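Local coordinates for protein CT_858 (Chlamydia trachomatis, PDB 3DPM) that probably acts as a serine-type endopeptidase, cleaving peptide bonds within other proteins, at residues A84-T89 against V182-V187; R97-D102 against D542-G547; R367-Q372 against I431-P436; L296-Y301 against I336-N341; A482-T487 against E531-L536. All coordinates share one frame; numbering follows the deposited sequence.

Contact 1: residues A84-T89 against V182-V187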
# COMPACT_ATOMS: atom_id res chain seq x y z
N ALA A 84 27.07 6.34 1.22
CA ALA A 84 28.29 6.76 1.89
C ALA A 84 27.90 7.67 3.04
O ALA A 84 26.93 8.43 2.95
CB ALA A 84 29.21 7.49 0.92
N TYR A 85 28.67 7.62 4.11
CA TYR A 85 28.37 8.39 5.30
C TYR A 85 29.65 8.78 6.03
O TYR A 85 30.65 8.07 5.98
CB TYR A 85 27.47 7.52 6.19
CG TYR A 85 27.23 8.01 7.59
CD1 TYR A 85 26.33 9.06 7.84
CD2 TYR A 85 27.89 7.44 8.67
CE1 TYR A 85 26.10 9.51 9.15
CE2 TYR A 85 27.68 7.89 9.98
CZ TYR A 85 26.78 8.92 10.21
OH TYR A 85 26.57 9.37 11.50
N LEU A 86 29.62 9.95 6.68
CA LEU A 86 30.74 10.44 7.50
C LEU A 86 30.10 10.80 8.84
O LEU A 86 29.11 11.52 8.90
CB LEU A 86 31.42 11.65 6.85
CG LEU A 86 32.43 11.27 5.76
CD1 LEU A 86 33.01 12.52 5.13
CD2 LEU A 86 33.52 10.42 6.35
N PRO A 87 30.66 10.28 9.94
CA PRO A 87 30.20 10.48 11.32
C PRO A 87 30.30 11.89 11.91
O PRO A 87 30.85 12.06 13.00
CB PRO A 87 31.03 9.48 12.10
CG PRO A 87 32.35 9.54 11.38
CD PRO A 87 31.92 9.49 9.93
N TYR A 88 29.75 12.89 11.23
CA TYR A 88 29.82 14.25 11.74
C TYR A 88 28.50 14.99 11.53
O TYR A 88 27.73 14.66 10.62
CB TYR A 88 30.95 15.02 11.04
CG TYR A 88 32.28 14.32 11.11
CD1 TYR A 88 32.84 13.70 9.99
CD2 TYR A 88 32.97 14.22 12.32
CE1 TYR A 88 34.05 13.00 10.07
CE2 TYR A 88 34.16 13.53 12.42
CZ TYR A 88 34.70 12.92 11.29
OH TYR A 88 35.89 12.22 11.40
N THR A 89 28.23 15.97 12.39
CA THR A 89 27.04 16.79 12.29
C THR A 89 27.52 18.23 12.37
O THR A 89 28.35 18.57 13.21
CB THR A 89 26.04 16.54 13.44
OG1 THR A 89 25.77 15.14 13.56
CG2 THR A 89 24.73 17.26 13.17
N VAL A 182 39.98 11.73 5.94
CA VAL A 182 38.98 10.82 6.49
C VAL A 182 38.56 9.84 5.41
O VAL A 182 38.94 9.98 4.25
CB VAL A 182 37.72 11.57 7.00
CG1 VAL A 182 38.10 12.52 8.12
CG2 VAL A 182 37.08 12.32 5.87
N LYS A 183 37.77 8.84 5.80
CA LYS A 183 37.33 7.84 4.85
C LYS A 183 35.82 7.66 4.91
O LYS A 183 35.24 7.59 5.99
CB LYS A 183 38.01 6.51 5.14
CG LYS A 183 38.01 5.55 3.97
CD LYS A 183 38.95 4.40 4.24
CE LYS A 183 39.31 3.66 2.96
NZ LYS A 183 40.34 2.63 3.22
N TRP A 184 35.19 7.59 3.75
CA TRP A 184 33.75 7.41 3.72
C TRP A 184 33.34 6.01 4.16
O TRP A 184 33.92 5.02 3.72
CB TRP A 184 33.20 7.63 2.31
CG TRP A 184 33.15 9.04 1.85
CD1 TRP A 184 34.07 9.69 1.07
CD2 TRP A 184 32.11 9.99 2.11
NE1 TRP A 184 33.67 10.98 0.82
CE2 TRP A 184 32.47 11.19 1.45
CE3 TRP A 184 30.91 9.94 2.84
CZ2 TRP A 184 31.66 12.34 1.50
CZ3 TRP A 184 30.11 11.08 2.88
CH2 TRP A 184 30.49 12.26 2.21
N ARG A 185 32.35 5.93 5.05
CA ARG A 185 31.81 4.63 5.46
C ARG A 185 31.01 4.35 4.20
O ARG A 185 29.97 4.96 3.98
CB ARG A 185 30.88 4.76 6.67
CG ARG A 185 31.58 4.97 8.03
CD ARG A 185 32.55 6.15 8.02
NE ARG A 185 33.17 6.40 9.32
CZ ARG A 185 34.43 6.80 9.47
NH1 ARG A 185 35.20 6.99 8.41
NH2 ARG A 185 34.92 7.03 10.69
N TYR A 186 31.50 3.45 3.36
CA TYR A 186 30.87 3.15 2.08
C TYR A 186 30.19 1.80 1.92
O TYR A 186 30.77 0.76 2.22
CB TYR A 186 31.94 3.31 1.00
CG TYR A 186 31.51 3.02 -0.42
CD1 TYR A 186 30.66 3.89 -1.10
CD2 TYR A 186 31.98 1.89 -1.10
CE1 TYR A 186 30.31 3.66 -2.43
CE2 TYR A 186 31.64 1.66 -2.43
CZ TYR A 186 30.81 2.55 -3.08
OH TYR A 186 30.49 2.33 -4.39
N VAL A 187 28.94 1.82 1.46
CA VAL A 187 28.22 0.58 1.19
C VAL A 187 28.10 0.51 -0.33
O VAL A 187 27.43 1.34 -0.95
CB VAL A 187 26.79 0.58 1.77
CG1 VAL A 187 26.09 -0.72 1.39
CG2 VAL A 187 26.83 0.75 3.29

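Contact 2: residues R97-D102 against D542-G547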
# COMPACT_ATOMS: atom_id res chain seq x y z
N ARG A 97 29.04 30.56 8.97
CA ARG A 97 30.13 29.66 9.34
C ARG A 97 29.61 28.31 9.83
O ARG A 97 28.56 28.24 10.49
CB ARG A 97 31.01 30.32 10.40
CG ARG A 97 31.87 31.45 9.84
CD ARG A 97 32.77 32.03 10.91
NE ARG A 97 32.04 32.89 11.83
CZ ARG A 97 32.58 33.49 12.89
NH1 ARG A 97 33.87 33.32 13.17
NH2 ARG A 97 31.84 34.29 13.65
N PHE A 98 30.34 27.25 9.52
CA PHE A 98 29.94 25.90 9.92
C PHE A 98 30.83 25.30 11.01
O PHE A 98 32.04 25.10 10.80
CB PHE A 98 29.94 24.95 8.71
CG PHE A 98 29.18 25.48 7.52
CD1 PHE A 98 29.74 26.45 6.69
CD2 PHE A 98 27.90 25.00 7.23
CE1 PHE A 98 29.04 26.95 5.60
CE2 PHE A 98 27.19 25.49 6.14
CZ PHE A 98 27.76 26.47 5.32
N TYR A 99 30.22 24.99 12.15
CA TYR A 99 30.94 24.40 13.27
C TYR A 99 30.40 23.01 13.60
O TYR A 99 29.19 22.79 13.58
CB TYR A 99 30.84 25.27 14.53
CG TYR A 99 31.31 26.69 14.37
CD1 TYR A 99 30.42 27.70 13.99
CD2 TYR A 99 32.65 27.03 14.58
CE1 TYR A 99 30.85 29.01 13.82
CE2 TYR A 99 33.10 28.35 14.41
CZ TYR A 99 32.19 29.33 14.03
OH TYR A 99 32.61 30.64 13.88
N PHE A 100 31.30 22.08 13.90
CA PHE A 100 30.88 20.74 14.27
C PHE A 100 30.15 20.86 15.62
O PHE A 100 30.58 21.61 16.49
CB PHE A 100 32.09 19.82 14.42
CG PHE A 100 32.82 19.58 13.13
CD1 PHE A 100 33.82 20.45 12.71
CD2 PHE A 100 32.48 18.50 12.33
CE1 PHE A 100 34.48 20.24 11.50
CE2 PHE A 100 33.14 18.28 11.11
CZ PHE A 100 34.14 19.15 10.70
N VAL A 101 29.06 20.13 15.77
CA VAL A 101 28.30 20.17 17.02
C VAL A 101 28.15 18.75 17.52
O VAL A 101 27.73 18.52 18.66
CB VAL A 101 26.89 20.80 16.84
CG1 VAL A 101 27.03 22.30 16.60
CG2 VAL A 101 26.14 20.13 15.68
N ASP A 102 28.51 17.79 16.68
CA ASP A 102 28.42 16.40 17.08
C ASP A 102 29.37 15.54 16.28
O ASP A 102 29.50 15.71 15.07
CB ASP A 102 26.99 15.90 16.95
CG ASP A 102 26.66 14.84 17.97
OD1 ASP A 102 27.13 13.70 17.82
OD2 ASP A 102 25.95 15.17 18.94
N ASP A 542 26.62 31.18 19.65
CA ASP A 542 25.65 30.18 20.08
C ASP A 542 26.15 28.78 19.76
O ASP A 542 26.14 27.89 20.61
CB ASP A 542 24.29 30.38 19.38
CG ASP A 542 23.41 31.39 20.09
OD1 ASP A 542 23.31 31.34 21.33
OD2 ASP A 542 22.78 32.23 19.39
N ILE A 543 26.61 28.59 18.52
CA ILE A 543 27.07 27.28 18.06
C ILE A 543 28.45 26.82 18.54
O ILE A 543 28.57 25.73 19.09
CB ILE A 543 27.09 27.23 16.51
CG1 ILE A 543 25.85 27.90 15.93
CG2 ILE A 543 27.18 25.78 16.06
CD1 ILE A 543 24.56 27.27 16.35
N ARG A 544 29.48 27.63 18.30
CA ARG A 544 30.86 27.28 18.66
C ARG A 544 31.01 26.79 20.08
O ARG A 544 31.69 25.80 20.35
CB ARG A 544 31.79 28.47 18.47
CG ARG A 544 31.72 29.10 17.12
CD ARG A 544 32.72 30.24 17.01
NE ARG A 544 32.54 31.20 18.09
CZ ARG A 544 33.01 32.44 18.07
NH1 ARG A 544 33.69 32.88 17.02
NH2 ARG A 544 32.80 33.23 19.11
N TYR A 545 30.37 27.51 20.99
CA TYR A 545 30.41 27.22 22.41
C TYR A 545 29.21 26.38 22.84
O TYR A 545 28.89 26.32 24.03
CB TYR A 545 30.44 28.54 23.18
CG TYR A 545 31.47 29.52 22.65
CD1 TYR A 545 31.36 30.88 22.88
CD2 TYR A 545 32.58 29.06 21.93
CE1 TYR A 545 32.33 31.77 22.42
CE2 TYR A 545 33.55 29.93 21.46
CZ TYR A 545 33.43 31.28 21.71
OH TYR A 545 34.41 32.14 21.27
N LYS A 546 28.56 25.74 21.87
CA LYS A 546 27.38 24.89 22.10
C LYS A 546 26.56 25.25 23.33
O LYS A 546 26.04 24.37 24.02
CB LYS A 546 27.79 23.41 22.21
CG LYS A 546 27.84 22.69 20.88
CD LYS A 546 28.21 21.21 21.03
CE LYS A 546 27.06 20.36 21.53
NZ LYS A 546 27.49 18.93 21.63
N GLY A 547 26.43 26.54 23.60
CA GLY A 547 25.66 26.96 24.75
C GLY A 547 24.42 27.75 24.39
O GLY A 547 23.54 27.94 25.23
O HOH W 1 29.90 23.47 18.41

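Contact 3: residues R367-Q372 against I431-P436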
# COMPACT_ATOMS: atom_id res chain seq x y z
N ARG A 367 -6.48 23.82 -1.13
CA ARG A 367 -7.00 23.85 -2.51
C ARG A 367 -6.54 22.48 -3.02
O ARG A 367 -5.34 22.21 -3.10
CB ARG A 367 -6.33 24.93 -3.36
CG ARG A 367 -6.37 26.39 -2.85
CD ARG A 367 -7.65 27.13 -3.22
NE ARG A 367 -7.97 27.11 -4.65
CZ ARG A 367 -7.43 27.91 -5.57
NH1 ARG A 367 -6.53 28.83 -5.24
NH2 ARG A 367 -7.83 27.82 -6.84
N MET A 368 -7.48 21.61 -3.36
CA MET A 368 -7.12 20.27 -3.80
C MET A 368 -7.32 19.98 -5.27
O MET A 368 -8.13 20.65 -5.94
CB MET A 368 -7.94 19.25 -3.01
CG MET A 368 -7.74 19.30 -1.51
SD MET A 368 -9.14 18.60 -0.64
CE MET A 368 -8.94 16.82 -0.97
N ILE A 369 -6.57 19.01 -5.78
CA ILE A 369 -6.73 18.55 -7.15
C ILE A 369 -7.57 17.29 -6.96
O ILE A 369 -7.20 16.41 -6.19
CB ILE A 369 -5.40 18.16 -7.82
CG1 ILE A 369 -4.64 19.41 -8.27
CG2 ILE A 369 -5.68 17.34 -9.07
CD1 ILE A 369 -4.82 20.62 -7.37
N LEU A 370 -8.69 17.20 -7.66
CA LEU A 370 -9.56 16.04 -7.48
C LEU A 370 -9.67 15.07 -8.65
O LEU A 370 -9.67 15.47 -9.81
CB LEU A 370 -10.97 16.53 -7.10
CG LEU A 370 -11.07 17.50 -5.91
CD1 LEU A 370 -12.49 17.98 -5.78
CD2 LEU A 370 -10.63 16.82 -4.63
N THR A 371 -9.75 13.78 -8.32
CA THR A 371 -9.93 12.67 -9.28
C THR A 371 -11.01 11.85 -8.57
O THR A 371 -11.29 12.10 -7.39
CB THR A 371 -8.64 11.81 -9.46
OG1 THR A 371 -8.30 11.16 -8.22
CG2 THR A 371 -7.46 12.68 -9.90
N GLN A 372 -11.62 10.87 -9.23
CA GLN A 372 -12.66 10.10 -8.54
C GLN A 372 -12.14 9.32 -7.33
O GLN A 372 -12.92 8.82 -6.52
CB GLN A 372 -13.42 9.19 -9.52
CG GLN A 372 -12.63 8.64 -10.66
CD GLN A 372 -12.42 9.63 -11.79
OE1 GLN A 372 -13.37 10.04 -12.46
NE2 GLN A 372 -11.17 10.01 -12.02
N ILE A 431 -12.15 21.04 -10.03
CA ILE A 431 -11.29 19.93 -9.69
C ILE A 431 -9.82 20.07 -10.04
O ILE A 431 -9.02 19.21 -9.69
CB ILE A 431 -11.84 18.67 -10.35
CG1 ILE A 431 -11.74 18.80 -11.87
CG2 ILE A 431 -13.32 18.51 -9.95
CD1 ILE A 431 -12.28 17.58 -12.64
N GLU A 432 -9.46 21.15 -10.72
CA GLU A 432 -8.07 21.38 -11.07
C GLU A 432 -7.36 21.96 -9.85
O GLU A 432 -6.24 21.57 -9.53
CB GLU A 432 -7.97 22.32 -12.27
CG GLU A 432 -8.47 21.70 -13.57
CD GLU A 432 -7.69 20.45 -13.96
OE1 GLU A 432 -8.11 19.74 -14.91
OE2 GLU A 432 -6.66 20.16 -13.32
N LEU A 433 -8.03 22.88 -9.17
CA LEU A 433 -7.50 23.49 -7.96
C LEU A 433 -8.73 24.05 -7.23
O LEU A 433 -9.04 25.23 -7.31
CB LEU A 433 -6.50 24.59 -8.29
CG LEU A 433 -5.57 25.08 -7.17
CD1 LEU A 433 -4.88 23.92 -6.49
CD2 LEU A 433 -4.54 26.02 -7.77
N SER A 434 -9.43 23.15 -6.55
CA SER A 434 -10.65 23.49 -5.84
C SER A 434 -10.56 24.70 -4.91
O SER A 434 -9.48 25.11 -4.49
CB SER A 434 -11.10 22.30 -5.01
OG SER A 434 -10.26 22.16 -3.88
N THR A 435 -11.72 25.25 -4.58
CA THR A 435 -11.82 26.36 -3.66
C THR A 435 -11.25 25.79 -2.36
O THR A 435 -11.22 24.58 -2.18
CB THR A 435 -13.29 26.74 -3.44
OG1 THR A 435 -13.38 27.77 -2.44
CG2 THR A 435 -14.09 25.54 -2.96
N PRO A 436 -10.78 26.64 -1.44
CA PRO A 436 -10.24 26.06 -0.21
C PRO A 436 -11.21 25.21 0.61
O PRO A 436 -12.39 25.55 0.77
CB PRO A 436 -9.70 27.27 0.55
CG PRO A 436 -10.31 28.45 -0.13
CD PRO A 436 -10.42 28.06 -1.56

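Contact 4: residues L296-Y301 against I336-N341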
# COMPACT_ATOMS: atom_id res chain seq x y z
N LEU A 296 8.62 22.72 27.01
CA LEU A 296 8.14 21.50 26.40
C LEU A 296 8.65 21.36 24.98
O LEU A 296 8.69 22.34 24.23
CB LEU A 296 6.60 21.53 26.45
CG LEU A 296 5.71 20.51 25.75
CD1 LEU A 296 5.69 20.80 24.26
CD2 LEU A 296 6.20 19.10 26.06
N ARG A 297 9.05 20.16 24.61
CA ARG A 297 9.52 19.96 23.25
C ARG A 297 8.59 19.03 22.49
O ARG A 297 8.32 17.92 22.93
CB ARG A 297 10.94 19.39 23.21
CG ARG A 297 11.41 19.18 21.77
CD ARG A 297 12.86 18.75 21.62
NE ARG A 297 13.11 18.28 20.26
CZ ARG A 297 13.02 19.04 19.17
NH1 ARG A 297 12.70 20.32 19.26
NH2 ARG A 297 13.21 18.50 17.97
N ILE A 298 8.09 19.51 21.34
CA ILE A 298 7.24 18.71 20.47
C ILE A 298 8.23 18.28 19.39
O ILE A 298 8.54 19.05 18.49
CB ILE A 298 6.11 19.55 19.80
CG1 ILE A 298 5.24 20.23 20.85
CG2 ILE A 298 5.25 18.66 18.91
CD1 ILE A 298 4.35 19.29 21.62
N PRO A 299 8.74 17.04 19.48
CA PRO A 299 9.72 16.51 18.52
C PRO A 299 9.19 16.11 17.14
O PRO A 299 9.85 16.35 16.12
CB PRO A 299 10.30 15.32 19.28
CG PRO A 299 9.09 14.78 19.98
CD PRO A 299 8.37 16.03 20.48
N THR A 300 8.01 15.51 17.12
CA THR A 300 7.43 15.07 15.87
C THR A 300 5.93 14.96 16.02
O THR A 300 5.41 15.01 17.13
CB THR A 300 7.97 13.70 15.48
OG1 THR A 300 7.38 13.29 14.25
CG2 THR A 300 7.61 12.67 16.55
N TYR A 301 5.24 14.81 14.90
CA TYR A 301 3.80 14.66 14.93
C TYR A 301 3.37 13.26 14.53
O TYR A 301 2.18 12.98 14.42
CB TYR A 301 3.12 15.70 14.05
CG TYR A 301 3.20 17.06 14.68
CD1 TYR A 301 4.14 18.00 14.26
CD2 TYR A 301 2.42 17.35 15.80
CE1 TYR A 301 4.30 19.20 14.94
CE2 TYR A 301 2.58 18.54 16.49
CZ TYR A 301 3.52 19.46 16.06
OH TYR A 301 3.70 20.62 16.77
N ILE A 336 7.48 26.45 24.08
CA ILE A 336 7.39 25.22 23.30
C ILE A 336 8.55 25.15 22.29
O ILE A 336 8.66 26.00 21.41
CB ILE A 336 6.07 25.13 22.49
CG1 ILE A 336 4.86 25.42 23.37
CG2 ILE A 336 5.93 23.74 21.88
CD1 ILE A 336 4.67 24.44 24.49
N ASP A 337 9.41 24.15 22.44
CA ASP A 337 10.51 23.97 21.51
C ASP A 337 9.99 23.07 20.39
O ASP A 337 9.81 21.87 20.59
CB ASP A 337 11.70 23.29 22.19
CG ASP A 337 12.83 22.94 21.21
OD1 ASP A 337 13.73 22.16 21.58
OD2 ASP A 337 12.82 23.46 20.07
N GLN A 338 9.74 23.65 19.22
CA GLN A 338 9.23 22.87 18.10
C GLN A 338 10.16 22.86 16.89
O GLN A 338 9.71 22.60 15.77
CB GLN A 338 7.86 23.41 17.68
CG GLN A 338 6.97 22.35 17.07
CD GLN A 338 6.35 22.80 15.76
OE1 GLN A 338 5.37 22.22 15.31
NE2 GLN A 338 6.93 23.82 15.14
N THR A 339 11.44 23.13 17.10
CA THR A 339 12.41 23.13 16.00
C THR A 339 12.78 21.72 15.56
O THR A 339 12.58 20.75 16.30
CB THR A 339 13.70 23.83 16.43
OG1 THR A 339 14.21 23.18 17.60
CG2 THR A 339 13.45 25.31 16.71
N ASN A 340 13.33 21.59 14.35
CA ASN A 340 13.73 20.27 13.84
C ASN A 340 12.64 19.22 13.99
O ASN A 340 12.89 18.15 14.55
CB ASN A 340 14.99 19.79 14.56
CG ASN A 340 16.19 20.64 14.23
OD1 ASN A 340 16.05 21.75 13.71
ND2 ASN A 340 17.38 20.13 14.53
N ASN A 341 11.45 19.54 13.49
CA ASN A 341 10.29 18.65 13.56
C ASN A 341 9.88 18.30 12.13
O ASN A 341 9.64 19.19 11.32
CB ASN A 341 9.13 19.38 14.27
CG ASN A 341 7.93 18.49 14.48
OD1 ASN A 341 7.55 17.73 13.59
ND2 ASN A 341 7.32 18.58 15.67

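Contact 5: residues A482-T487 against E531-L536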
# COMPACT_ATOMS: atom_id res chain seq x y z
N ALA A 482 -0.03 32.62 20.45
CA ALA A 482 1.36 32.54 20.87
C ALA A 482 2.32 33.49 20.18
O ALA A 482 2.01 34.10 19.15
CB ALA A 482 1.86 31.11 20.70
N LEU A 483 3.50 33.59 20.79
CA LEU A 483 4.61 34.41 20.32
C LEU A 483 5.49 33.41 19.57
O LEU A 483 5.92 32.42 20.14
CB LEU A 483 5.39 34.97 21.52
CG LEU A 483 6.12 36.31 21.45
CD1 LEU A 483 7.39 36.23 22.29
CD2 LEU A 483 6.46 36.68 20.02
N ILE A 484 5.75 33.68 18.30
CA ILE A 484 6.56 32.79 17.48
C ILE A 484 7.97 33.35 17.39
O ILE A 484 8.17 34.46 16.88
CB ILE A 484 5.96 32.69 16.06
CG1 ILE A 484 4.44 32.51 16.16
CG2 ILE A 484 6.59 31.54 15.32
CD1 ILE A 484 4.00 31.30 16.97
N VAL A 485 8.94 32.58 17.86
CA VAL A 485 10.33 33.02 17.87
C VAL A 485 11.30 32.04 17.21
O VAL A 485 11.20 30.84 17.41
CB VAL A 485 10.78 33.28 19.33
CG1 VAL A 485 12.28 33.63 19.39
CG2 VAL A 485 9.94 34.41 19.93
N GLY A 486 12.23 32.58 16.42
CA GLY A 486 13.21 31.75 15.74
C GLY A 486 13.43 32.17 14.30
O GLY A 486 13.69 33.34 14.03
N THR A 487 13.30 31.23 13.38
CA THR A 487 13.46 31.52 11.95
C THR A 487 12.42 30.80 11.09
O THR A 487 12.00 29.68 11.40
CB THR A 487 14.88 31.14 11.44
OG1 THR A 487 15.14 29.76 11.72
CG2 THR A 487 15.94 32.00 12.10
N GLU A 531 6.65 33.02 8.93
CA GLU A 531 7.62 33.96 9.46
C GLU A 531 7.40 34.15 10.96
O GLU A 531 6.27 34.24 11.42
CB GLU A 531 7.46 35.30 8.74
CG GLU A 531 6.03 35.91 8.84
CD GLU A 531 4.93 35.16 8.03
OE1 GLU A 531 5.00 35.16 6.78
OE2 GLU A 531 4.00 34.60 8.64
N PRO A 532 8.48 34.19 11.76
CA PRO A 532 8.28 34.38 13.20
C PRO A 532 7.98 35.85 13.54
O PRO A 532 8.07 36.72 12.69
CB PRO A 532 9.60 33.91 13.80
CG PRO A 532 10.60 34.28 12.73
CD PRO A 532 9.89 33.86 11.46
N HIS A 533 7.59 36.10 14.79
CA HIS A 533 7.32 37.46 15.24
C HIS A 533 8.69 38.11 15.40
O HIS A 533 8.97 39.18 14.85
CB HIS A 533 6.62 37.46 16.60
CG HIS A 533 5.17 37.07 16.55
ND1 HIS A 533 4.24 37.76 15.80
CD2 HIS A 533 4.49 36.09 17.20
CE1 HIS A 533 3.04 37.22 15.99
NE2 HIS A 533 3.17 36.21 16.83
N ILE A 534 9.55 37.43 16.16
CA ILE A 534 10.91 37.89 16.42
C ILE A 534 11.92 37.01 15.70
O ILE A 534 12.00 35.80 15.96
CB ILE A 534 11.23 37.85 17.93
CG1 ILE A 534 10.44 38.94 18.66
CG2 ILE A 534 12.74 38.04 18.15
CD1 ILE A 534 9.00 38.58 18.89
N ASP A 535 12.70 37.61 14.82
CA ASP A 535 13.72 36.86 14.09
C ASP A 535 14.90 36.65 15.04
O ASP A 535 15.56 37.62 15.43
CB ASP A 535 14.18 37.63 12.86
CG ASP A 535 15.04 36.79 11.93
OD1 ASP A 535 15.89 37.37 11.21
OD2 ASP A 535 14.85 35.55 11.90
N LEU A 536 15.15 35.40 15.43
CA LEU A 536 16.25 35.08 16.34
C LEU A 536 17.10 33.91 15.83
O LEU A 536 16.97 32.78 16.31
CB LEU A 536 15.70 34.72 17.72
CG LEU A 536 16.38 35.29 18.97
CD1 LEU A 536 16.03 34.38 20.14
CD2 LEU A 536 17.88 35.37 18.80

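Contact 1: residues A84-T89 against V182-V187
L86 keeps CG beside its backbone N (chi1 -81°) and W184 does the same (chi1 -74°), and the two side chains cross at about a right angle. The CD1 methyl of L86 therefore sits over the six-membered ring of W184, 3.7 Å from the centroid and almost on the ring normal, as a CH-pi contact. The other methyl of L86, CD2, meets CG2 of V182 at 4.1 Å. R185 bends at chi2 (54°), which lays its guanidinium across P87: CD of P87 lies over one face, 3.4 Å from NE of R185. Between these groups the backbones of Y85 and R185 form an antiparallel hydrogen-bonded pair, with Y85 N to R185 O at 3.0 Å and R185 N to Y85 O at 2.9 Å. Just past L86, an inverse gamma turn centred on P87 interrupts the strand. The pairing belongs to the antiparallel sheet of the PDZ domain; T166 on strand 165-171 touches L86, V182 and W184, while strand 83-92 pairs separately with strands 98-103 and 152-154.

Contact 2: residues R97-D102 against D542-G547
A strand of the PDZ domain, 98-103, meets the C-terminal end of helix 540-544 here, with Y99 and V101 against I543 and R544. The CG2 branch of I543, anti to the backbone N, carries the apolar part: it lies 3.5 Å from CG1 of V101 and 4.0 Å from CB of Y99. R544 runs alongside Y99, pointing the same way, with its aliphatic chain over one face of the phenol ring; the two are modelled too close for the spacing to be trusted. V101 and D102 both face T89 on the adjacent strand 83-92, a classic beta bulge. From the bulge, V101 O accepts a hydrogen bond from K546 NZ at 3.0 Å, the lysine chain bending at chi3 (77°) to deliver it. One water bridges the backbones, donating to F100 O at 2.8 Å and to I543 O at 2.7 Å. The like-charged guanidinium groups of R97 and R544 come within 3.9 Å, NH1 to NH1, with their planes 73° apart; R97 has its salt bridge with D95.

Contact 3: residues R367-Q372 against I431-P436
The backbones of R367-L370 and I431-S434 run past each other in opposite directions, joined where L370 N donates to I431 O at 2.9 Å and S434 N donates to M368 O at the same 2.9 Å. Between those bonds and the arginine, the side chain of S434 takes over the role of a backbone acceptor. With chi1 at 74°, OG stands between its own N and carbonyl carbon, where S434 OG receives M368 N at 2.9 Å and in turn donates to T435 O. R367 folds back on itself through bends at chi2 (-85°) and chi3 (-54°), so that its guanidinium reaches two successive carbonyls of the loop. NH2 of R367 donates to L433 O at 2.9 Å; NE donates to S434 O, which lies in the guanidinium plane while NE stands above the plane of that carbonyl, although the modelled length is doubtfully short. The side chain of L433 crosses the arginine at about a right angle, CG over one guanidinium face and 3.6 Å from NH2 of R367. L370 and I431 close the other end, CB to CB at 4.0 Å. Much of this arrangement lies at the interface with the second subunit: R504 of the second subunit forms a salt bridge with E432 and hydrogen-bonds L370 O, and R367 NH2 also reaches Q205 O of that subunit.

Contact 4: residues L296-Y301 against I336-N341
I336 opens the second segment, where the CG2 methyl of I336 touches both L296 CD1 at 3.8 Å and I298 CG1 at 3.7 Å. Next, D337 N donates to L296 O at 2.6 Å, and D337 O accepts from I298 N. The carboxylate of D337 works in two directions: OD1 forms a salt bridge with R297 NH1 at 3.1 Å, while OD2 takes the backbone N of T339 in an Asx turn and the T339 hydroxyl on its syn lone pair. These parallel strands are the two arms of a beta-alpha-beta unit connected through helix 316-330. Q338 follows, its OE1 accepting from Y301 OH at 2.7 Å in the plane of the phenol ring. At T339 the carbonyl O lies in the guanidinium plane of R297, gripped end-on by NH1 at 3.0 Å and NH2 at 2.9 Å; the arginine chain is extended from CG to NE, and NE bonds S257 O. Finally, N341 ND2 donates to I298 O at 3.1 Å from above the carbonyl plane, while its OD1 accepts from G343 N.

Contact 5: residues A482-T487 against E531-L536
V485 and I534 lie side by side, pointing the same way, as a parallel bridge pair at the edge of the seven-stranded mixed sheet, where strand 534-535 is the outermost within this chain. CG2 of V485 meets CB of I534 at 4.2 Å. The other branch, CG1 of V485, stands anti to the backbone N (chi1 175°), which directs it to L536 CD1 at 3.9 Å. On the same face L483 slants across I534, CD2 to CD1 at 3.4 Å, and helix 549-563 packs on L483, V485 and L536. On the other face I484 crosses the ring of P532 at about a right angle, its CG2 4.1 Å from CB of the proline, with helix 468-478 nearby. H533 turns its imidazole so that A482 O lies at the ring edge, in plane, where NE2 makes a weak hydrogen bond. The backbone N of H533 donates more firmly, to I484 O at 2.7 Å. G486 takes backbone angles at which a CB would press on the carbonyl O of the residue before. G486 N points straight at I534 O, 3.3 Å away, and G486 O accepts from L536 N at 2.9 Å.

In the fold
Contacts 1 and 2 share the PDZ-domain sheet through its neighbouring strands 83-92 and 98-103; their centres lie about 20 Å apart and they touch through T89. Contacts 4 and 5, with centres about 15 Å apart, share the seven-stranded mixed sheet of the S41 peptidase family region. Contact 3 stands about 31 Å from contact 4, centre to centre, and on the opposite side of the chain's centre from contacts 1 and 2, at the dimer interface. Along the chain, contact 1 alternates with contact 2 and closes before contact 4 opens; contacts 4, 3 and 5 then follow inside the loop closed by contact 2, so helix 540-544, after strand 534-535, brings the chain back to the PDZ domain.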